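Local coordinates for protein trimethylamine-N-oxide reductase (Haemophilus influenzae, PDB 7L5I) that probably reduces trimethylamine N-oxide and related oxides at a molybdenum centre carried by two molybdopterin guanosine dinucleotide cofactors, at residues P86-K90 with G91-N95; Q195-S198 with W199-L203; K290-K294 with K295-G299; A429-A432 with D433-H437. All coordinates share one frame; numbering follows the deposited sequence.

Interaction 1. Residues P86-K90 with G91-N95; sequences PMVRK and GFLAN
R89 O takes the amide hydrogen of L93 N at 2.9 Å in a nearly straight bond (168°), the first full helical turn after a strand-to-helix junction. R89 is both the last residue of strand 87-89 and the N-cap of helix 90-94, so the chain passes from sheet to helix within a single residue. The strand runs antiparallel between strands 109-111 and 500-503 of the mixed sheet. From the N-cap the guanidinium folds back under the new turn, where F92 N lies 3.6 Å above one of its faces, nearer the edge of the group than its centre. R89 NH2 approaches the F92 ring at its edge, with CD1 4.1 Å away and the two planes 70° apart. All three guanidinium nitrogens are tied down elsewhere: NE by a salt bridge to D499, NH1 by one to D107 and NH2 by a hydrogen bond to S99. The same D107 OD2 also accepts from G91 N, and the two carboxylates probably offset the cost of placing a cation beside the amino end of a helix. Across the junction V88 reaches forward with one methyl: CG1 stands anti to the backbone N (chi1 -177°), which carries it to L93 CG at 3.7 Å. The same methyl meets the F92 ring obliquely, at CD2. Helix 114-131 flanks this apolar patch, with Q124 touching F92 and E116 touching L93. One residue on, A94 N bonds to K90 O at 3.2 Å.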
loop_
_atom_site.group_PDB
_atom_site.type_symbol
_atom_site.label_atom_id
_atom_site.label_comp_id
_atom_site.label_asym_id
_atom_site.label_seq_id
_atom_site.Cartn_x
_atom_site.Cartn_y
_atom_site.Cartn_z
ATOM N N PRO A 86 11.287 -21.447 -16.910
ATOM C CA PRO A 86 11.754 -21.782 -15.550
ATOM C C PRO A 86 13.273 -21.723 -15.474
ATOM O O PRO A 86 13.968 -22.191 -16.368
ATOM C CB PRO A 86 11.227 -23.204 -15.337
ATOM C CG PRO A 86 10.129 -23.382 -16.370
ATOM C CD PRO A 86 10.535 -22.555 -17.536
ATOM N N MET A 87 13.785 -21.111 -14.405
ATOM C CA MET A 87 15.218 -20.919 -14.206
ATOM C C MET A 87 15.582 -21.314 -12.784
ATOM O O MET A 87 14.832 -21.024 -11.844
ATOM C CB MET A 87 15.638 -19.467 -14.413
ATOM C CG MET A 87 15.160 -18.859 -15.681
ATOM S SD MET A 87 16.095 -19.433 -17.094
ATOM C CE MET A 87 17.498 -18.428 -17.038
ATOM N N VAL A 88 16.749 -21.928 -12.632
ATOM C CA VAL A 88 17.305 -22.288 -11.337
ATOM C C VAL A 88 18.740 -21.773 -11.245
ATOM O O VAL A 88 19.495 -21.843 -12.215
ATOM C CB VAL A 88 17.260 -23.819 -11.125
ATOM C CG1 VAL A 88 17.780 -24.192 -9.734
ATOM C CG2 VAL A 88 15.854 -24.322 -11.321
ATOM N N ARG A 89 19.118 -21.258 -10.080
ATOM C CA ARG A 89 20.500 -20.861 -9.872
ATOM C C ARG A 89 21.444 -22.035 -10.109
ATOM O O ARG A 89 21.232 -23.137 -9.596
ATOM C CB ARG A 89 20.759 -20.387 -8.431
ATOM C CG ARG A 89 20.321 -19.055 -8.079
ATOM C CD ARG A 89 21.071 -18.583 -6.830
ATOM N NE ARG A 89 20.912 -19.409 -5.623
ATOM C CZ ARG A 89 21.870 -20.134 -5.053
ATOM N NH1 ARG A 89 23.090 -20.188 -5.564
ATOM N NH2 ARG A 89 21.618 -20.799 -3.931
ATOM N N LYS A 90 22.551 -21.756 -10.819
ATOM C CA LYS A 90 23.586 -22.770 -11.037
ATOM C C LYS A 90 24.010 -23.454 -9.740
ATOM O O LYS A 90 24.093 -24.688 -9.674
ATOM C CB LYS A 90 24.795 -22.111 -11.709
ATOM C CG LYS A 90 25.923 -23.062 -12.072
ATOM C CD LYS A 90 27.062 -22.316 -12.772
ATOM C CE LYS A 90 28.157 -23.276 -13.238
ATOM N NZ LYS A 90 27.643 -24.643 -13.558
ATOM N N GLY A 91 24.323 -22.670 -8.702
ATOM C CA GLY A 91 24.828 -23.253 -7.472
ATOM C C GLY A 91 23.786 -24.021 -6.698
ATOM O O GLY A 91 24.101 -24.962 -5.962
ATOM N N PHE A 92 22.522 -23.649 -6.859
ATOM C CA PHE A 92 21.463 -24.406 -6.219
ATOM C C PHE A 92 21.237 -25.722 -6.933
ATOM O O PHE A 92 21.016 -26.748 -6.286
ATOM C CB PHE A 92 20.175 -23.590 -6.180
ATOM C CG PHE A 92 19.119 -24.216 -5.344
ATOM C CD1 PHE A 92 19.031 -23.939 -3.990
ATOM C CD2 PHE A 92 18.208 -25.059 -5.904
ATOM C CE1 PHE A 92 18.030 -24.519 -3.221
ATOM C CE2 PHE A 92 17.223 -25.646 -5.146
ATOM C CZ PHE A 92 17.141 -25.379 -3.795
ATOM N N LEU A 93 21.252 -25.716 -8.273
ATOM C CA LEU A 93 21.097 -26.986 -8.997
ATOM C C LEU A 93 22.163 -27.987 -8.572
ATOM O O LEU A 93 21.899 -29.196 -8.486
ATOM C CB LEU A 93 21.208 -26.759 -10.502
ATOM C CG LEU A 93 19.996 -26.666 -11.387
ATOM C CD1 LEU A 93 20.481 -26.731 -12.825
ATOM C CD2 LEU A 93 18.996 -27.754 -11.089
ATOM N N ALA A 94 23.370 -27.500 -8.285
ATOM C CA ALA A 94 24.479 -28.389 -7.953
ATOM C C ALA A 94 24.271 -29.080 -6.611
ATOM O O ALA A 94 24.625 -30.252 -6.452
ATOM C CB ALA A 94 25.782 -27.592 -7.944
ATOM N N ASN A 95 23.731 -28.361 -5.626
ATOM C CA ASN A 95 23.529 -28.890 -4.276
ATOM C C ASN A 95 22.212 -28.372 -3.730
ATOM O O ASN A 95 22.184 -27.474 -2.877
ATOM C CB ASN A 95 24.672 -28.488 -3.344
ATOM C CG ASN A 95 25.966 -29.154 -3.709
ATOM O OD1 ASN A 95 26.871 -28.523 -4.259
ATOM N ND2 ASN A 95 26.069 -30.439 -3.406
#

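Interaction 2. Residues Q195-S198 with W199-L203; sequences QQTS and WESIL
W199 follows S198, the N-cap of helix 199-205, and its CB lies 3.7 Å from S198 C. Its indole stacks on Y234 of helix 230-240 and also touches M347 in strand 344-348 of the five-stranded parallel sheet. E200 N then makes the capping bond, donating to S198 OG at 3.0 Å along a bent path of 135°. The serine hydroxyl can take this donor because OG lies anti to its own backbone N (chi1 171°), turned forward over the first turn. S198 OG is also bonded to K607 O, so the cap ties this helix to helix 604-608. The E200 side chain leaves the cap, and its OE2 is bonded to the hydroxyl of Y234. S201 turns back toward the loop: its CB meets T197 CG2 at 3.8 Å, while T197 OG1 looks elsewhere and is bonded to R611 N. S201 N makes a weak, strongly bent bond to S198 O. I202 N gives that carbonyl its regular helical partner, lying 3.1 Å from S198 O, so one oxygen serves two successive amides. At L203 the helix has settled into its normal pattern, with L203 N 2.9 Å from W199 O.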
loop_
_atom_site.group_PDB
_atom_site.type_symbol
_atom_site.label_atom_id
_atom_site.label_comp_id
_atom_site.label_asym_id
_atom_site.label_seq_id
_atom_site.Cartn_x
_atom_site.Cartn_y
_atom_site.Cartn_z
ATOM N N GLN A 195 -16.365 1.857 4.307
ATOM C CA GLN A 195 -16.977 2.909 3.495
ATOM C C GLN A 195 -17.051 4.225 4.262
ATOM O O GLN A 195 -17.264 4.249 5.484
ATOM C CB GLN A 195 -18.376 2.458 3.036
ATOM C CG GLN A 195 -19.161 3.495 2.255
ATOM C CD GLN A 195 -18.532 3.883 0.937
ATOM O OE1 GLN A 195 -17.470 4.485 0.900
ATOM N NE2 GLN A 195 -19.196 3.520 -0.170
ATOM N N GLN A 196 -16.866 5.319 3.533
ATOM C CA GLN A 196 -16.821 6.667 4.070
ATOM C C GLN A 196 -18.162 7.364 3.883
ATOM O O GLN A 196 -19.003 6.945 3.087
ATOM C CB GLN A 196 -15.721 7.485 3.367
ATOM C CG GLN A 196 -14.402 6.785 3.210
ATOM C CD GLN A 196 -13.646 6.789 4.488
ATOM O OE1 GLN A 196 -12.963 7.772 4.816
ATOM N NE2 GLN A 196 -13.802 5.726 5.263
ATOM N N THR A 197 -18.345 8.462 4.615
ATOM C CA THR A 197 -19.459 9.338 4.331
ATOM C C THR A 197 -19.558 9.600 2.840
ATOM O O THR A 197 -18.555 9.856 2.170
ATOM C CB THR A 197 -19.320 10.651 5.083
ATOM O OG1 THR A 197 -19.560 10.393 6.472
ATOM C CG2 THR A 197 -20.331 11.675 4.554
ATOM N N SER A 198 -20.779 9.545 2.333
ATOM C CA SER A 198 -21.005 9.710 0.907
ATOM C C SER A 198 -20.342 10.961 0.354
ATOM O O SER A 198 -20.500 12.067 0.880
ATOM C CB SER A 198 -22.496 9.788 0.598
ATOM O OG SER A 198 -22.689 10.146 -0.764
ATOM N N TRP A 199 -19.691 10.794 -0.792
ATOM C CA TRP A 199 -19.162 11.956 -1.508
ATOM C C TRP A 199 -20.259 12.949 -1.889
ATOM O O TRP A 199 -19.996 14.141 -1.986
ATOM C CB TRP A 199 -18.427 11.505 -2.771
ATOM C CG TRP A 199 -16.928 11.629 -2.695
ATOM C CD1 TRP A 199 -16.013 10.612 -2.698
ATOM C CD2 TRP A 199 -16.175 12.850 -2.598
ATOM N NE1 TRP A 199 -14.734 11.134 -2.618
ATOM C CE2 TRP A 199 -14.815 12.501 -2.574
ATOM C CE3 TRP A 199 -16.528 14.205 -2.558
ATOM C CZ2 TRP A 199 -13.799 13.468 -2.487
ATOM C CZ3 TRP A 199 -15.521 15.158 -2.497
ATOM C CH2 TRP A 199 -14.185 14.778 -2.439
ATOM N N GLU A 200 -21.495 12.487 -2.130
ATOM C CA GLU A 200 -22.559 13.450 -2.404
ATOM C C GLU A 200 -22.814 14.341 -1.193
ATOM O O GLU A 200 -23.135 15.529 -1.345
ATOM C CB GLU A 200 -23.853 12.740 -2.807
ATOM C CG GLU A 200 -23.740 11.963 -4.123
ATOM C CD GLU A 200 -23.497 12.854 -5.355
ATOM O OE1 GLU A 200 -23.709 14.084 -5.275
ATOM O OE2 GLU A 200 -23.110 12.311 -6.419
ATOM N N SER A 201 -22.659 13.796 0.011
ATOM C CA SER A 201 -22.786 14.602 1.224
ATOM C C SER A 201 -21.651 15.616 1.333
ATOM O O SER A 201 -21.874 16.756 1.749
ATOM C CB SER A 201 -22.826 13.672 2.433
ATOM O OG SER A 201 -22.918 14.352 3.675
ATOM N N ILE A 202 -20.417 15.205 0.997
ATOM C CA ILE A 202 -19.294 16.139 1.002
ATOM C C ILE A 202 -19.563 17.281 0.016
ATOM O O ILE A 202 -19.420 18.464 0.345
ATOM C CB ILE A 202 -17.982 15.417 0.640
ATOM C CG1 ILE A 202 -17.693 14.227 1.564
ATOM C CG2 ILE A 202 -16.796 16.392 0.665
ATOM C CD1 ILE A 202 -17.808 14.520 3.013
ATOM N N LEU A 203 -19.951 16.934 -1.213
ATOM C CA LEU A 203 -20.146 17.960 -2.231
ATOM C C LEU A 203 -21.180 18.976 -1.789
ATOM O O LEU A 203 -21.020 20.175 -1.998
ATOM C CB LEU A 203 -20.592 17.318 -3.546
ATOM C CG LEU A 203 -19.634 16.494 -4.388
ATOM C CD1 LEU A 203 -20.339 16.039 -5.666
ATOM C CD2 LEU A 203 -18.410 17.304 -4.725
#

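Interaction 3. Residues K290-K294 with K295-G299; sequences KDFLK and KYTSG
The last turn of helix 290-296 ends in successive backbone hydrogen bonds, K295 N to D291 O, Y296 N to F292 O at 2.9 Å and T297 N to L293 O, after which T297 leaves the helical conformation. F292 and Y296, one turn apart, form an offset stack with ring centroids 4.6 Å from each other and planes inclined by 26°. Y296 CD2 is the atom that presses on the phenyl face, 3.3 Å from F292 CD2, while Y296 CB sits over the same ring as a CH-pi contact, 3.9 Å from its centroid. F292 reaches this place with CG anti to its backbone N (chi1 -177°), laying the ring alongside the helix end. K295 CG rests over a face of the tyrosine ring. The phenol of Y296 is anchored by R616 O, and K295 NZ adds a weak bond to Y296 OH; F615 meets the same ring edge-to-face. Beside the stack, T297 OG1 donates to L293 O at 2.6 Å. This needs a chi1 of 78°, with OG1 lodged between the backbone N and the carbonyl carbon, and leaves the methyl CG2 pointing to L293 CD2, 4.1 Å off. L293 O therefore accepts from both the amide and the hydroxyl of T297, each donor lying out of its carbonyl plane. S370 of helix 359-372 packs against F292, L293 and T297. A helix end where one carbonyl takes both the amide and the hydroxyl of a threonine thus runs directly into strand 297-298, which pairs in parallel with strand 631-632.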
loop_
_atom_site.group_PDB
_atom_site.type_symbol
_atom_site.label_atom_id
_atom_site.label_comp_id
_atom_site.label_asym_id
_atom_site.label_seq_id
_atom_site.Cartn_x
_atom_site.Cartn_y
_atom_site.Cartn_z
ATOM N N LYS A 290 -17.446 21.071 23.718
ATOM C CA LYS A 290 -17.405 20.409 25.019
ATOM C C LYS A 290 -18.555 19.426 25.182
ATOM O O LYS A 290 -18.387 18.367 25.800
ATOM C CB LYS A 290 -17.431 21.467 26.130
ATOM C CG LYS A 290 -16.192 22.330 26.150
ATOM C CD LYS A 290 -16.144 23.207 27.401
ATOM C CE LYS A 290 -16.935 24.482 27.210
ATOM N NZ LYS A 290 -16.515 25.504 28.210
ATOM N N ASP A 291 -19.733 19.755 24.636
ATOM C CA ASP A 291 -20.891 18.871 24.730
ATOM C C ASP A 291 -20.643 17.572 23.979
ATOM O O ASP A 291 -20.916 16.475 24.485
ATOM C CB ASP A 291 -22.127 19.559 24.153
ATOM C CG ASP A 291 -22.583 20.742 24.979
ATOM O OD1 ASP A 291 -22.384 20.708 26.212
ATOM O OD2 ASP A 291 -23.145 21.697 24.395
ATOM N N PHE A 292 -20.125 17.685 22.759
ATOM C CA PHE A 292 -19.746 16.500 22.004
ATOM C C PHE A 292 -18.731 15.661 22.775
ATOM O O PHE A 292 -18.870 14.436 22.888
ATOM C CB PHE A 292 -19.186 16.877 20.630
ATOM C CG PHE A 292 -18.848 15.686 19.796
ATOM C CD1 PHE A 292 -17.649 15.052 19.935
ATOM C CD2 PHE A 292 -19.771 15.163 18.905
ATOM C CE1 PHE A 292 -17.335 13.926 19.219
ATOM C CE2 PHE A 292 -19.462 14.031 18.172
ATOM C CZ PHE A 292 -18.228 13.410 18.340
ATOM N N LEU A 293 -17.689 16.299 23.317
ATOM C CA LEU A 293 -16.631 15.534 23.956
ATOM C C LEU A 293 -17.165 14.748 25.149
ATOM O O LEU A 293 -16.806 13.586 25.350
ATOM C CB LEU A 293 -15.500 16.463 24.372
ATOM C CG LEU A 293 -14.703 17.023 23.192
ATOM C CD1 LEU A 293 -13.931 18.250 23.588
ATOM C CD2 LEU A 293 -13.736 15.971 22.660
ATOM N N LYS A 294 -18.060 15.352 25.929
ATOM C CA LYS A 294 -18.597 14.659 27.088
ATOM C C LYS A 294 -19.473 13.477 26.684
ATOM O O LYS A 294 -19.430 12.423 27.313
ATOM C CB LYS A 294 -19.411 15.624 27.946
ATOM C CG LYS A 294 -20.050 14.939 29.134
ATOM C CD LYS A 294 -20.656 15.925 30.118
ATOM C CE LYS A 294 -20.923 15.242 31.460
ATOM N NZ LYS A 294 -21.860 16.022 32.321
ATOM N N LYS A 295 -20.270 13.648 25.632
ATOM C CA LYS A 295 -21.292 12.679 25.273
ATOM C C LYS A 295 -20.733 11.536 24.435
ATOM O O LYS A 295 -21.226 10.412 24.539
ATOM C CB LYS A 295 -22.397 13.395 24.510
ATOM C CG LYS A 295 -23.594 12.541 24.135
ATOM C CD LYS A 295 -24.712 13.406 23.539
ATOM C CE LYS A 295 -25.912 12.544 23.162
ATOM N NZ LYS A 295 -26.877 13.229 22.263
ATOM N N TYR A 296 -19.708 11.787 23.621
ATOM C CA TYR A 296 -19.285 10.826 22.603
ATOM C C TYR A 296 -17.850 10.343 22.750
ATOM O O TYR A 296 -17.412 9.489 21.954
ATOM C CB TYR A 296 -19.468 11.448 21.209
ATOM C CG TYR A 296 -20.888 11.816 20.850
ATOM C CD1 TYR A 296 -21.793 10.864 20.377
ATOM C CD2 TYR A 296 -21.334 13.126 20.985
ATOM C CE1 TYR A 296 -23.082 11.220 20.042
ATOM C CE2 TYR A 296 -22.606 13.491 20.644
ATOM C CZ TYR A 296 -23.489 12.534 20.186
ATOM O OH TYR A 296 -24.768 12.925 19.848
ATOM N N THR A 297 -17.101 10.842 23.735
ATOM C CA THR A 297 -15.727 10.416 23.917
ATOM C C THR A 297 -15.484 9.993 25.357
ATOM O O THR A 297 -16.260 10.304 26.269
ATOM C CB THR A 297 -14.708 11.505 23.532
ATOM O OG1 THR A 297 -14.610 12.486 24.588
ATOM C CG2 THR A 297 -15.099 12.179 22.233
ATOM N N SER A 298 -14.405 9.250 25.535
ATOM C CA SER A 298 -13.927 8.812 26.840
ATOM C C SER A 298 -12.503 9.314 27.007
ATOM O O SER A 298 -11.662 9.114 26.127
ATOM C CB SER A 298 -13.982 7.291 26.971
ATOM O OG SER A 298 -13.561 6.881 28.263
ATOM N N GLY A 299 -12.247 10.012 28.110
ATOM C CA GLY A 299 -10.898 10.383 28.459
ATOM C C GLY A 299 -10.437 11.742 27.987
ATOM O O GLY A 299 -9.235 12.023 28.061
HETATM O O HOH W 1 -17.120 11.758 28.917
#

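Interaction 4. Residues A429-A432 with D433-H437; sequences ARIA and DVLLH
R430 and D433 share a salt bridge at one end of a carboxylate whose other oxygen is held by a histidine. R430 NH1 comes alongside D433 OD2 at 3.2 Å, a weak, bent bond that leaves the guanidinium and carboxylate planes 65° apart. Two bends in the arginine chain, at chi2 (-71°) and chi3 (78°), bring NH1 back to that carboxylate, while NH2 makes its salt bridge with D774. H437 ND1 donates to D433 OD1 at 2.7 Å, meeting it on the anti side, and OD1 lies close to the plane of the imidazole. L436 CB sits over the centre of the same ring, 3.4 Å above it. K440 NZ also reaches OD1, and the Y451 hydroxyl is bonded to OD2; together with the arginine these would probably keep D433 ionised. R430 is the N-cap of helix 431-436, and V434 N binds its carbonyl O at 2.8 Å. A water bridges the start of the helix, donating to A429 O and accepting from D433 N at 3.2 Å. On the apolar side I431 CD1 lies 4.0 Å from L435 CG, the two side chains running side by side. Around the helix, I431 and V434 rest on F426 of strand 426-427, while A432, L435 and L436 pack on A477 of helix 471-477.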
loop_
_atom_site.group_PDB
_atom_site.type_symbol
_atom_site.label_atom_id
_atom_site.label_comp_id
_atom_site.label_asym_id
_atom_site.label_seq_id
_atom_site.Cartn_x
_atom_site.Cartn_y
_atom_site.Cartn_z
ATOM N N ALA A 429 6.161 -6.737 8.645
ATOM C CA ALA A 429 7.405 -6.026 8.368
ATOM C C ALA A 429 8.556 -6.444 9.290
ATOM O O ALA A 429 9.652 -5.879 9.184
ATOM C CB ALA A 429 7.179 -4.512 8.429
ATOM N N ARG A 430 8.353 -7.427 10.168
ATOM C CA ARG A 430 9.448 -8.088 10.864
ATOM C C ARG A 430 10.102 -9.205 10.027
ATOM O O ARG A 430 10.962 -9.910 10.547
ATOM C CB ARG A 430 8.951 -8.670 12.194
ATOM C CG ARG A 430 8.334 -7.660 13.166
ATOM C CD ARG A 430 9.351 -6.696 13.789
ATOM N NE ARG A 430 9.737 -5.645 12.870
ATOM C CZ ARG A 430 10.983 -5.223 12.679
ATOM N NH1 ARG A 430 11.999 -5.758 13.349
ATOM N NH2 ARG A 430 11.225 -4.277 11.795
ATOM N N ILE A 431 9.755 -9.349 8.743
ATOM C CA ILE A 431 10.202 -10.503 7.950
ATOM C C ILE A 431 11.734 -10.670 7.970
ATOM O O ILE A 431 12.248 -11.788 8.130
ATOM C CB ILE A 431 9.659 -10.375 6.515
ATOM C CG1 ILE A 431 10.125 -11.526 5.647
ATOM C CG2 ILE A 431 10.095 -9.063 5.878
ATOM C CD1 ILE A 431 9.686 -12.863 6.161
ATOM N N ALA A 432 12.485 -9.600 7.752
ATOM C CA ALA A 432 13.947 -9.723 7.762
ATOM C C ALA A 432 14.447 -10.184 9.125
ATOM O O ALA A 432 15.278 -11.090 9.233
ATOM C CB ALA A 432 14.591 -8.393 7.369
ATOM N N ASP A 433 13.952 -9.545 10.178
ATOM C CA ASP A 433 14.268 -9.919 11.552
ATOM C C ASP A 433 13.965 -11.383 11.812
ATOM O O ASP A 433 14.750 -12.072 12.477
ATOM C CB ASP A 433 13.447 -8.995 12.467
ATOM C CG ASP A 433 14.053 -8.769 13.832
ATOM O OD1 ASP A 433 15.271 -8.984 14.038
ATOM O OD2 ASP A 433 13.269 -8.310 14.695
ATOM N N VAL A 434 12.829 -11.879 11.304
ATOM C CA VAL A 434 12.441 -13.274 11.515
ATOM C C VAL A 434 13.401 -14.209 10.797
ATOM O O VAL A 434 13.858 -15.222 11.350
ATOM C CB VAL A 434 10.993 -13.508 11.023
ATOM C CG1 VAL A 434 10.672 -14.989 10.926
ATOM C CG2 VAL A 434 9.988 -12.819 11.927
ATOM N N LEU A 435 13.674 -13.929 9.525
ATOM C CA LEU A 435 14.526 -14.837 8.772
ATOM C C LEU A 435 15.912 -14.927 9.392
ATOM O O LEU A 435 16.535 -15.997 9.364
ATOM C CB LEU A 435 14.633 -14.378 7.317
ATOM C CG LEU A 435 13.351 -14.468 6.483
ATOM C CD1 LEU A 435 13.667 -13.993 5.054
ATOM C CD2 LEU A 435 12.765 -15.881 6.463
ATOM N N LEU A 436 16.403 -13.820 9.959
ATOM C CA LEU A 436 17.737 -13.788 10.535
ATOM C C LEU A 436 17.788 -14.357 11.948
ATOM O O LEU A 436 18.833 -14.891 12.347
ATOM C CB LEU A 436 18.254 -12.346 10.588
ATOM C CG LEU A 436 18.612 -11.689 9.270
ATOM C CD1 LEU A 436 18.681 -10.202 9.367
ATOM C CD2 LEU A 436 19.950 -12.266 8.772
ATOM N N HIS A 437 16.711 -14.221 12.729
ATOM C CA HIS A 437 16.765 -14.393 14.187
ATOM C C HIS A 437 15.660 -15.288 14.725
ATOM O O HIS A 437 14.789 -14.852 15.490
ATOM C CB HIS A 437 16.699 -13.022 14.863
ATOM C CG HIS A 437 17.682 -12.040 14.306
ATOM N ND1 HIS A 437 17.326 -10.770 13.904
ATOM C CD2 HIS A 437 19.008 -12.157 14.042
ATOM C CE1 HIS A 437 18.391 -10.138 13.447
ATOM N NE2 HIS A 437 19.428 -10.956 13.527
HETATM O O HOH W 2 12.266 -6.939 9.359
#

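How the interactions relate
The four contacts follow one another along the chain, each at a junction or end of a short helix, and none touches another. Interactions 2 and 3 are the closest pair, with centres 24 Å apart and nearest atoms about 12 Å. Interactions 1 and 4 lie on the other side of the chain's centre from interaction 2, their own centres 25 Å apart. The widest separation, 64 Å between centres, is that of interactions 1 and 3, both far out at 33 Å from the centre of the chain. Interaction 4 comes nearer the cofactors, the side chain of I431 lying about 11 Å from a bound molybdopterin guanosine dinucleotide, and that of W199 in interaction 2 about 14 Å from one.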